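Local coordinates for protein glycoside Hydrolase (Bacteroides uniformis, PDB 5T99) that probably cleaves galactose-containing oligosaccharides of agarose as a family 2 glycoside hydrolase, and binds D-galacto-isofagomine, at residues L57-P68 against L80-Y88; L357-V367 against R402-M411. All coordinates share one frame; numbering follows the deposited sequence.

Contact 1. Residues L57-P68 against L80-Y88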
loop_
_atom_site.group_PDB
_atom_site.type_symbol
_atom_site.label_atom_id
_atom_site.label_comp_id
_atom_site.label_asym_id
_atom_site.label_seq_id
_atom_site.Cartn_x
_atom_site.Cartn_y
_atom_site.Cartn_z
ATOM N N LEU A 57 -17.181 1.873 19.301
ATOM C CA LEU A 57 -15.951 1.470 18.629
ATOM C C LEU A 57 -14.937 2.606 18.553
ATOM O O LEU A 57 -15.288 3.784 18.711
ATOM C CB LEU A 57 -16.250 0.890 17.233
ATOM C CG LEU A 57 -16.823 1.733 16.075
ATOM C CD1 LEU A 57 -17.802 2.800 16.536
ATOM C CD2 LEU A 57 -15.752 2.393 15.226
ATOM N N ASN A 58 -13.675 2.225 18.344
ATOM C CA ASN A 58 -12.592 3.164 18.030
ATOM C C ASN A 58 -12.269 3.119 16.530
ATOM O O ASN A 58 -12.299 2.063 15.908
ATOM C CB ASN A 58 -11.328 2.841 18.832
ATOM C CG ASN A 58 -11.540 2.915 20.334
ATOM O OD1 ASN A 58 -12.477 3.556 20.834
ATOM N ND2 ASN A 58 -10.654 2.258 21.072
ATOM N N LEU A 59 -11.953 4.288 15.974
ATOM C CA LEU A 59 -11.529 4.421 14.582
ATOM C C LEU A 59 -10.038 4.066 14.532
ATOM O O LEU A 59 -9.388 4.084 15.577
ATOM C CB LEU A 59 -11.762 5.861 14.097
ATOM C CG LEU A 59 -13.171 6.429 14.287
ATOM C CD1 LEU A 59 -13.227 7.863 13.800
ATOM C CD2 LEU A 59 -14.199 5.571 13.569
ATOM N N PRO A 60 -9.479 3.743 13.362
ATOM C CA PRO A 60 -10.186 3.670 12.068
ATOM C C PRO A 60 -11.087 2.444 11.938
ATOM O O PRO A 60 -10.884 1.455 12.637
ATOM C CB PRO A 60 -9.042 3.603 11.054
ATOM C CG PRO A 60 -7.910 2.972 11.799
ATOM C CD PRO A 60 -8.111 3.205 13.272
ATOM N N HIS A 61 -12.058 2.527 11.034
ATOM C CA HIS A 61 -13.140 1.533 10.924
ATOM C C HIS A 61 -13.634 1.371 9.476
ATOM O O HIS A 61 -14.012 2.353 8.818
ATOM C CB HIS A 61 -14.301 1.965 11.840
ATOM C CG HIS A 61 -15.533 1.115 11.733
ATOM N ND1 HIS A 61 -15.544 -0.231 12.037
ATOM C CD2 HIS A 61 -16.805 1.433 11.404
ATOM C CE1 HIS A 61 -16.766 -0.706 11.876
ATOM N NE2 HIS A 61 -17.549 0.284 11.485
ATOM N N ASP A 62 -13.616 0.129 9.005
ATOM C CA ASP A 62 -14.226 -0.278 7.740
ATOM C C ASP A 62 -15.429 -1.143 8.106
ATOM O O ASP A 62 -15.248 -2.279 8.548
ATOM C CB ASP A 62 -13.194 -1.089 6.943
ATOM C CG ASP A 62 -13.689 -1.553 5.569
ATOM O OD1 ASP A 62 -14.753 -1.081 5.077
ATOM O OD2 ASP A 62 -12.961 -2.396 4.979
ATOM N N TRP A 63 -16.651 -0.625 7.963
ATOM C CA TRP A 63 -17.839 -1.456 8.234
ATOM C C TRP A 63 -18.093 -2.519 7.155
ATOM O O TRP A 63 -18.755 -3.507 7.433
ATOM C CB TRP A 63 -19.100 -0.617 8.502
ATOM C CG TRP A 63 -19.906 -0.194 7.294
ATOM C CD1 TRP A 63 -20.601 -1.004 6.432
ATOM C CD2 TRP A 63 -20.124 1.147 6.842
ATOM N NE1 TRP A 63 -21.222 -0.247 5.476
ATOM C CE2 TRP A 63 -20.952 1.074 5.701
ATOM C CE3 TRP A 63 -19.700 2.402 7.291
ATOM C CZ2 TRP A 63 -21.368 2.209 5.000
ATOM C CZ3 TRP A 63 -20.114 3.535 6.598
ATOM C CH2 TRP A 63 -20.946 3.430 5.467
ATOM N N ALA A 64 -17.569 -2.317 5.942
ATOM C CA ALA A 64 -17.876 -3.199 4.805
ATOM C C ALA A 64 -17.226 -4.574 4.874
ATOM O O ALA A 64 -17.682 -5.494 4.204
ATOM C CB ALA A 64 -17.516 -2.524 3.487
ATOM N N ILE A 65 -16.160 -4.711 5.659
ATOM C CA ILE A 65 -15.459 -5.995 5.824
ATOM C C ILE A 65 -16.178 -6.968 6.783
ATOM O O ILE A 65 -15.798 -8.129 6.876
ATOM C CB ILE A 65 -13.993 -5.744 6.286
ATOM C CG1 ILE A 65 -13.072 -6.950 6.033
ATOM C CG2 ILE A 65 -13.937 -5.325 7.756
ATOM C CD1 ILE A 65 -12.963 -7.375 4.584
ATOM N N GLU A 66 -17.226 -6.499 7.468
ATOM C CA GLU A 66 -17.917 -7.259 8.521
ATOM C C GLU A 66 -19.162 -8.059 8.075
ATOM O O GLU A 66 -19.417 -9.122 8.634
ATOM C CB GLU A 66 -18.344 -6.293 9.639
ATOM C CG GLU A 66 -17.201 -5.491 10.257
ATOM C CD GLU A 66 -17.657 -4.405 11.219
ATOM O OE1 GLU A 66 -16.850 -3.992 12.076
ATOM O OE2 GLU A 66 -18.811 -3.944 11.130
ATOM N N GLY A 67 -19.907 -7.556 7.079
ATOM C CA GLY A 67 -21.333 -7.913 6.838
ATOM C C GLY A 67 -21.728 -9.375 6.592
ATOM O O GLY A 67 -22.204 -10.044 7.519
ATOM N N PRO A 68 -21.601 -9.867 5.335
ATOM C CA PRO A 68 -21.688 -11.319 5.089
ATOM C C PRO A 68 -20.570 -12.104 5.797
ATOM O O PRO A 68 -20.179 -13.186 5.355
ATOM C CB PRO A 68 -21.554 -11.424 3.561
ATOM C CG PRO A 68 -22.066 -10.123 3.052
ATOM C CD PRO A 68 -21.661 -9.099 4.076
ATOM N N LEU A 80 -18.008 -7.776 -1.868
ATOM C CA LEU A 80 -18.696 -7.444 -0.608
ATOM C C LEU A 80 -19.416 -6.084 -0.715
ATOM O O LEU A 80 -18.799 -5.114 -1.169
ATOM C CB LEU A 80 -17.689 -7.398 0.547
ATOM C CG LEU A 80 -16.898 -8.682 0.839
ATOM C CD1 LEU A 80 -15.657 -8.367 1.662
ATOM C CD2 LEU A 80 -17.763 -9.724 1.539
ATOM N N PRO A 81 -20.713 -6.004 -0.310
ATOM C CA PRO A 81 -21.462 -4.731 -0.325
ATOM C C PRO A 81 -20.801 -3.578 0.438
ATOM O O PRO A 81 -20.519 -3.703 1.631
ATOM C CB PRO A 81 -22.803 -5.105 0.320
ATOM C CG PRO A 81 -22.994 -6.529 -0.048
ATOM C CD PRO A 81 -21.616 -7.145 -0.050
ATOM N N PHE A 82 -20.596 -2.461 -0.265
ATOM C CA PHE A 82 -19.807 -1.312 0.221
ATOM C C PHE A 82 -20.554 0.032 0.181
ATOM O O PHE A 82 -19.953 1.079 0.414
ATOM C CB PHE A 82 -18.509 -1.203 -0.597
ATOM C CG PHE A 82 -18.728 -0.946 -2.070
ATOM C CD1 PHE A 82 -18.767 0.357 -2.568
ATOM C CD2 PHE A 82 -18.887 -2.009 -2.961
ATOM C CE1 PHE A 82 -18.966 0.594 -3.924
ATOM C CE2 PHE A 82 -19.087 -1.777 -4.316
ATOM C CZ PHE A 82 -19.124 -0.473 -4.799
ATOM N N HIS A 83 -21.856 0.003 -0.094
ATOM C CA HIS A 83 -22.646 1.220 -0.302
ATOM C C HIS A 83 -23.761 1.282 0.730
ATOM O O HIS A 83 -24.014 0.308 1.440
ATOM C CB HIS A 83 -23.215 1.277 -1.728
ATOM C CG HIS A 83 -24.180 0.178 -2.045
ATOM N ND1 HIS A 83 -25.546 0.360 -2.023
ATOM C CD2 HIS A 83 -23.976 -1.119 -2.382
ATOM C CE1 HIS A 83 -26.144 -0.777 -2.337
ATOM N NE2 HIS A 83 -25.214 -1.691 -2.555
ATOM N N GLY A 84 -24.415 2.436 0.796
ATOM C CA GLY A 84 -25.488 2.686 1.747
ATOM C C GLY A 84 -25.147 3.903 2.573
ATOM O O GLY A 84 -24.456 4.807 2.105
ATOM N N THR A 85 -25.633 3.923 3.805
ATOM C CA THR A 85 -25.465 5.051 4.701
ATOM C C THR A 85 -24.858 4.541 5.999
ATOM O O THR A 85 -25.202 3.442 6.462
ATOM C CB THR A 85 -26.811 5.735 4.968
ATOM O OG1 THR A 85 -27.346 6.197 3.723
ATOM C CG2 THR A 85 -26.667 6.916 5.927
ATOM N N GLY A 86 -23.929 5.322 6.551
ATOM C CA GLY A 86 -23.295 5.028 7.836
ATOM C C GLY A 86 -23.112 6.320 8.590
ATOM O O GLY A 86 -22.710 7.333 8.006
ATOM N N TRP A 87 -23.415 6.288 9.886
ATOM C CA TRP A 87 -23.337 7.460 10.735
ATOM C C TRP A 87 -22.324 7.219 11.836
ATOM O O TRP A 87 -22.274 6.123 12.401
ATOM C CB TRP A 87 -24.693 7.759 11.374
ATOM C CG TRP A 87 -25.646 8.575 10.542
ATOM C CD1 TRP A 87 -26.589 8.106 9.667
ATOM C CD2 TRP A 87 -25.771 9.994 10.536
ATOM N NE1 TRP A 87 -27.288 9.154 9.109
ATOM C CE2 TRP A 87 -26.812 10.323 9.632
ATOM C CE3 TRP A 87 -25.098 11.027 11.198
ATOM C CZ2 TRP A 87 -27.193 11.629 9.374
ATOM C CZ3 TRP A 87 -25.488 12.341 10.949
ATOM C CH2 TRP A 87 -26.531 12.627 10.041
ATOM N N TYR A 88 -21.530 8.251 12.139
ATOM C CA TYR A 88 -20.644 8.245 13.304
ATOM C C TYR A 88 -20.909 9.476 14.153
ATOM O O TYR A 88 -21.089 10.565 13.620
ATOM C CB TYR A 88 -19.177 8.246 12.904
ATOM C CG TYR A 88 -18.698 7.046 12.126
ATOM C CD1 TYR A 88 -17.932 6.059 12.734
ATOM C CD2 TYR A 88 -18.963 6.926 10.761
ATOM C CE1 TYR A 88 -17.462 4.970 12.007
ATOM C CE2 TYR A 88 -18.501 5.842 10.028
ATOM C CZ TYR A 88 -17.752 4.877 10.659
ATOM O OH TYR A 88 -17.297 3.819 9.946
#
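W63 and Y88 meet in the family 2 sugar-binding domain, where the loop after strand 55-57 folds over the start of strand 86-93 in an antiparallel sheet. The two side chains cross obliquely. The indole of W63 has its rim toward the hydroxyl of Y88, which lies near the indole plane, with OH 3.9 Å from CE3. CG of W63 sits between its backbone N and carbonyl carbon (chi1 87°). This is the turn that carries the six-membered ring to the strand. There CZ3 of W63 lies 3.7 Å from CA of G86, and a side chain on this glycine would run into the ring. On the other flank of Y88, CD2 of L59 approaches CE1 at 3.7 Å, oblique to the phenol ring. Strand 34-38 adds W34, which touches both L59 and Y88. Further along, A64 CB packs 3.7 Å from P81 O. I65 and L80 meet through their CD1 atoms, although L80 is poorly ordered. No hydrogen bond joins the segments. The loop holds its own bend with an Asx turn: D62 OD1 accepts from A64 N at 3.2 Å, and the N-H comes from above the carboxylate plane.

Contact 2. Residues L357-V367 against R402-M411. With EDO (1,2-ethanediol), chain J; EDO (1,2-ethanediol), chain K.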
loop_
_atom_site.group_PDB
_atom_site.type_symbol
_atom_site.label_atom_id
_atom_site.label_comp_id
_atom_site.label_asym_id
_atom_site.label_seq_id
_atom_site.Cartn_x
_atom_site.Cartn_y
_atom_site.Cartn_z
ATOM N N LEU A 357 2.787 5.557 3.294
ATOM C CA LEU A 357 3.925 6.319 2.748
ATOM C C LEU A 357 5.050 6.496 3.756
ATOM O O LEU A 357 6.221 6.485 3.365
ATOM C CB LEU A 357 3.481 7.680 2.195
ATOM C CG LEU A 357 2.544 7.568 0.985
ATOM C CD1 LEU A 357 2.000 8.924 0.603
ATOM C CD2 LEU A 357 3.227 6.928 -0.216
ATOM N N ASP A 358 4.711 6.637 5.041
ATOM C CA ASP A 358 5.735 6.645 6.089
ATOM C C ASP A 358 6.532 5.348 6.063
ATOM O O ASP A 358 7.745 5.376 6.225
ATOM C CB ASP A 358 5.146 6.880 7.485
ATOM C CG ASP A 358 4.642 8.297 7.680
ATOM O OD1 ASP A 358 5.149 9.226 7.007
ATOM O OD2 ASP A 358 3.732 8.484 8.516
ATOM N N LEU A 359 5.867 4.221 5.817
ATOM C CA LEU A 359 6.557 2.932 5.731
ATOM C C LEU A 359 7.476 2.872 4.529
ATOM O O LEU A 359 8.626 2.442 4.647
ATOM C CB LEU A 359 5.560 1.762 5.730
ATOM C CG LEU A 359 4.850 1.535 7.078
ATOM C CD1 LEU A 359 3.648 0.611 6.923
ATOM C CD2 LEU A 359 5.819 0.957 8.095
ATOM N N CYS A 360 6.984 3.318 3.379
ATOM C CA CYS A 360 7.798 3.365 2.153
ATOM C C CYS A 360 9.051 4.202 2.366
ATOM O O CYS A 360 10.140 3.776 1.986
ATOM C CB CYS A 360 6.992 3.916 0.959
ATOM S SG CYS A 360 5.652 2.834 0.387
ATOM N N ASP A 361 8.891 5.373 2.985
ATOM C CA ASP A 361 10.025 6.215 3.403
ATOM C C ASP A 361 11.031 5.406 4.248
ATOM O O ASP A 361 12.219 5.324 3.906
ATOM C CB ASP A 361 9.562 7.427 4.233
ATOM C CG ASP A 361 8.745 8.446 3.440
ATOM O OD1 ASP A 361 8.774 8.449 2.202
ATOM O OD2 ASP A 361 8.074 9.283 4.088
ATOM N N ARG A 362 10.530 4.818 5.338
ATOM C CA ARG A 362 11.343 4.021 6.270
ATOM C C ARG A 362 11.982 2.772 5.660
ATOM O O ARG A 362 13.049 2.363 6.097
ATOM C CB ARG A 362 10.515 3.607 7.490
ATOM C CG ARG A 362 10.847 4.396 8.741
ATOM C CD ARG A 362 9.808 4.236 9.845
ATOM N NE ARG A 362 9.168 2.921 9.887
ATOM C CZ ARG A 362 9.693 1.834 10.445
ATOM N NH1 ARG A 362 9.014 0.695 10.425
ATOM N NH2 ARG A 362 10.898 1.878 11.006
ATOM N N MET A 363 11.330 2.181 4.661
ATOM C CA MET A 363 11.790 0.919 4.040
ATOM C C MET A 363 12.505 1.092 2.685
ATOM O O MET A 363 12.866 0.101 2.039
ATOM C CB MET A 363 10.601 -0.046 3.913
ATOM C CG MET A 363 10.056 -0.517 5.263
ATOM S SD MET A 363 8.441 -1.319 5.172
ATOM C CE MET A 363 8.905 -2.827 4.336
ATOM N N GLY A 364 12.689 2.341 2.247
ATOM C CA GLY A 364 13.493 2.640 1.074
ATOM C C GLY A 364 12.869 2.329 -0.267
ATOM O O GLY A 364 13.586 2.095 -1.238
ATOM N N LEU A 365 11.548 2.353 -0.340
ATOM C CA LEU A 365 10.839 2.081 -1.585
ATOM C C LEU A 365 10.473 3.384 -2.288
ATOM O O LEU A 365 10.048 4.333 -1.639
ATOM C CB LEU A 365 9.555 1.308 -1.294
ATOM C CG LEU A 365 9.715 -0.090 -0.694
ATOM C CD1 LEU A 365 8.353 -0.592 -0.231
ATOM C CD2 LEU A 365 10.332 -1.065 -1.690
ATOM N N VAL A 366 10.609 3.424 -3.613
ATOM C CA VAL A 366 10.192 4.595 -4.378
ATOM C C VAL A 366 8.737 4.417 -4.771
ATOM O O VAL A 366 8.294 3.291 -5.010
ATOM C CB VAL A 366 11.127 4.920 -5.566
ATOM C CG1 VAL A 366 12.488 5.335 -5.026
ATOM C CG2 VAL A 366 11.277 3.771 -6.557
ATOM N N VAL A 367 7.991 5.520 -4.805
ATOM C CA VAL A 367 6.549 5.495 -4.966
ATOM C C VAL A 367 6.034 6.422 -6.082
ATOM O O VAL A 367 6.430 7.586 -6.171
ATOM C CB VAL A 367 5.849 5.860 -3.646
ATOM C CG1 VAL A 367 4.334 5.891 -3.821
ATOM C CG2 VAL A 367 6.236 4.875 -2.546
ATOM N N ARG A 402 -0.129 17.207 0.924
ATOM C CA ARG A 402 0.005 16.149 1.926
ATOM C C ARG A 402 1.308 15.372 1.775
ATOM O O ARG A 402 1.971 15.095 2.779
ATOM C CB ARG A 402 -1.180 15.166 1.819
ATOM C CG ARG A 402 -1.346 14.179 2.971
ATOM C CD ARG A 402 -2.389 13.095 2.681
ATOM N NE ARG A 402 -1.893 12.122 1.716
ATOM C CZ ARG A 402 -2.411 10.914 1.480
ATOM N NH1 ARG A 402 -3.494 10.465 2.133
ATOM N NH2 ARG A 402 -1.827 10.131 0.577
ATOM N N ASP A 403 1.668 15.021 0.536
ATOM C CA ASP A 403 2.737 14.037 0.300
ATOM C C ASP A 403 4.080 14.563 -0.230
ATOM O O ASP A 403 5.011 13.780 -0.369
ATOM C CB ASP A 403 2.238 12.930 -0.645
ATOM C CG ASP A 403 1.097 12.131 -0.062
ATOM O OD1 ASP A 403 0.788 12.325 1.138
ATOM O OD2 ASP A 403 0.506 11.310 -0.811
ATOM N N ARG A 404 4.200 15.864 -0.493
ATOM C CA ARG A 404 5.406 16.394 -1.143
ATOM C C ARG A 404 6.665 16.462 -0.261
ATOM O O ARG A 404 7.691 16.957 -0.718
ATOM C CB ARG A 404 5.142 17.767 -1.759
ATOM C CG ARG A 404 4.813 18.875 -0.762
ATOM C CD ARG A 404 4.385 20.103 -1.522
ATOM N NE ARG A 404 4.037 21.220 -0.666
ATOM C CZ ARG A 404 3.844 22.468 -1.096
ATOM N NH1 ARG A 404 3.970 22.778 -2.390
ATOM N NH2 ARG A 404 3.523 23.429 -0.224
ATOM N N ASN A 405 6.574 16.006 0.986
ATOM C CA ASN A 405 7.746 15.818 1.837
ATOM C C ASN A 405 8.235 14.380 1.956
ATOM O O ASN A 405 9.340 14.168 2.459
ATOM C CB ASN A 405 7.472 16.379 3.225
ATOM C CG ASN A 405 7.104 17.836 3.174
ATOM O OD1 ASN A 405 7.785 18.617 2.505
ATOM N ND2 ASN A 405 6.022 18.224 3.858
ATOM N N HIS A 406 7.448 13.398 1.522
ATOM C CA HIS A 406 7.888 11.996 1.583
ATOM C C HIS A 406 9.038 11.755 0.610
ATOM O O HIS A 406 8.872 11.963 -0.588
ATOM C CB HIS A 406 6.750 11.048 1.201
ATOM C CG HIS A 406 5.660 10.944 2.219
ATOM N ND1 HIS A 406 5.833 10.330 3.440
ATOM C CD2 HIS A 406 4.362 11.331 2.174
ATOM C CE1 HIS A 406 4.692 10.363 4.109
ATOM N NE2 HIS A 406 3.789 10.977 3.370
ATOM N N PRO A 407 10.206 11.311 1.095
ATOM C CA PRO A 407 11.284 11.004 0.133
ATOM C C PRO A 407 11.013 9.780 -0.747
ATOM O O PRO A 407 11.627 9.654 -1.803
ATOM C CB PRO A 407 12.488 10.739 1.035
ATOM C CG PRO A 407 11.899 10.299 2.318
ATOM C CD PRO A 407 10.678 11.154 2.483
ATOM N N SER A 408 10.115 8.891 -0.319
ATOM C CA SER A 408 9.720 7.735 -1.124
ATOM C C SER A 408 9.041 8.147 -2.430
ATOM O O SER A 408 9.220 7.491 -3.430
ATOM C CB SER A 408 8.792 6.796 -0.335
ATOM O OG SER A 408 7.592 7.448 0.045
ATOM N N VAL A 409 8.273 9.232 -2.424
ATOM C CA VAL A 409 7.474 9.616 -3.609
ATOM C C VAL A 409 8.383 10.214 -4.677
ATOM O O VAL A 409 9.111 11.165 -4.404
ATOM C CB VAL A 409 6.348 10.618 -3.260
ATOM C CG1 VAL A 409 5.588 11.023 -4.508
ATOM C CG2 VAL A 409 5.403 9.998 -2.247
ATOM N N ILE A 410 8.351 9.636 -5.873
ATOM C CA ILE A 410 9.174 10.119 -6.983
ATOM C C ILE A 410 8.392 10.606 -8.188
ATOM O O ILE A 410 8.978 11.279 -9.032
ATOM C CB ILE A 410 10.226 9.075 -7.444
ATOM C CG1 ILE A 410 9.576 7.737 -7.851
ATOM C CG2 ILE A 410 11.242 8.863 -6.329
ATOM C CD1 ILE A 410 10.496 6.810 -8.618
ATOM N N MET A 411 7.111 10.268 -8.298
ATOM C CA MET A 411 6.270 10.780 -9.370
ATOM C C MET A 411 4.851 11.076 -8.872
ATOM O O MET A 411 4.385 10.468 -7.917
ATOM C CB MET A 411 6.182 9.777 -10.514
ATOM C CG MET A 411 7.497 9.239 -11.044
ATOM S SD MET A 411 7.193 8.379 -12.603
ATOM C CE MET A 411 8.671 7.387 -12.797
HETATM C C1 EDO J . 11.684 15.757 -0.289
HETATM O O1 EDO J . 10.605 16.718 -0.416
HETATM C C2 EDO J . 12.278 15.712 1.124
HETATM O O2 EDO J . 12.090 14.434 1.769
HETATM C C1 EDO K . 4.086 27.163 -2.205
HETATM O O1 EDO K . 4.706 28.402 -2.580
HETATM C C2 EDO K . 3.830 26.253 -3.401
HETATM O O2 EDO K . 2.511 25.694 -3.341
#
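D361 and H406 each carry CG beside the backbone N and anti to the carbonyl carbon (chi1 -67° for D361). The two side chains cross at about a right angle, with the carboxylate and ring planes 41° apart. ND1 of H406 donates to OD2 of D361 at 2.6 Å. The bond is nearly straight (173°), lies in the imidazole plane and meets OD2 on its syn side, somewhat out of the carboxylate plane. The other oxygen, OD1, takes two bonds from S408: OG at 2.7 Å and the backbone N at 2.9 Å. They come from opposite faces of the carboxylate plane, the N-H almost in line with the C-O bond. L357 lays its CB over the centre of the H406 ring, 3.5 Å from the centroid. Its CD1 reaches D403, whose carboxylate R402 grips side-on with NE and NH2; that NH2 also bonds P352 O. These groups tie helix 354-363 to the turn after helix 388-403. Beyond them, strands 366-370 and 409-416 pair in parallel as neighbours in the TIM barrel, joined by a beta-alpha-beta crossover. V367 N donates to S408 O at 2.7 Å, and I410 N to V367 O at 2.8 Å. V366 CB packs on I410 CD1 at 3.6 Å. With an alanine in place of D361, the imidazole would probably be free to turn, and ND1 of H406 and both S408 donors would lose the carboxylate that accepts from all three. Three donors on one buried carboxylate probably keep it ionised, and its charge is likely to make the H406 ring more basic.

The two contacts come one after the other along the chain, and both segments of contact 1 precede those of contact 2 in the sequence. Their centres are 29 Å apart and their nearest atoms about 13 Å, so they do not touch. Contact 1 belongs to the sugar-binding domain, at the antiparallel sheet that includes strands 55-57 and 86-93. Contact 2 belongs to the TIM barrel and joins the neighbouring parallel strands 366-370 and 409-416. They share no helix, strand or sheet. The hydrogen bond from A323 N to D62 OD2 connects the loop of contact 1 to the barrel's sequence range. The side chain of F82 is about 14 Å from the bound D-galacto-isofagomine. The two contacts thus serve separate domains of one multidomain hydrolase.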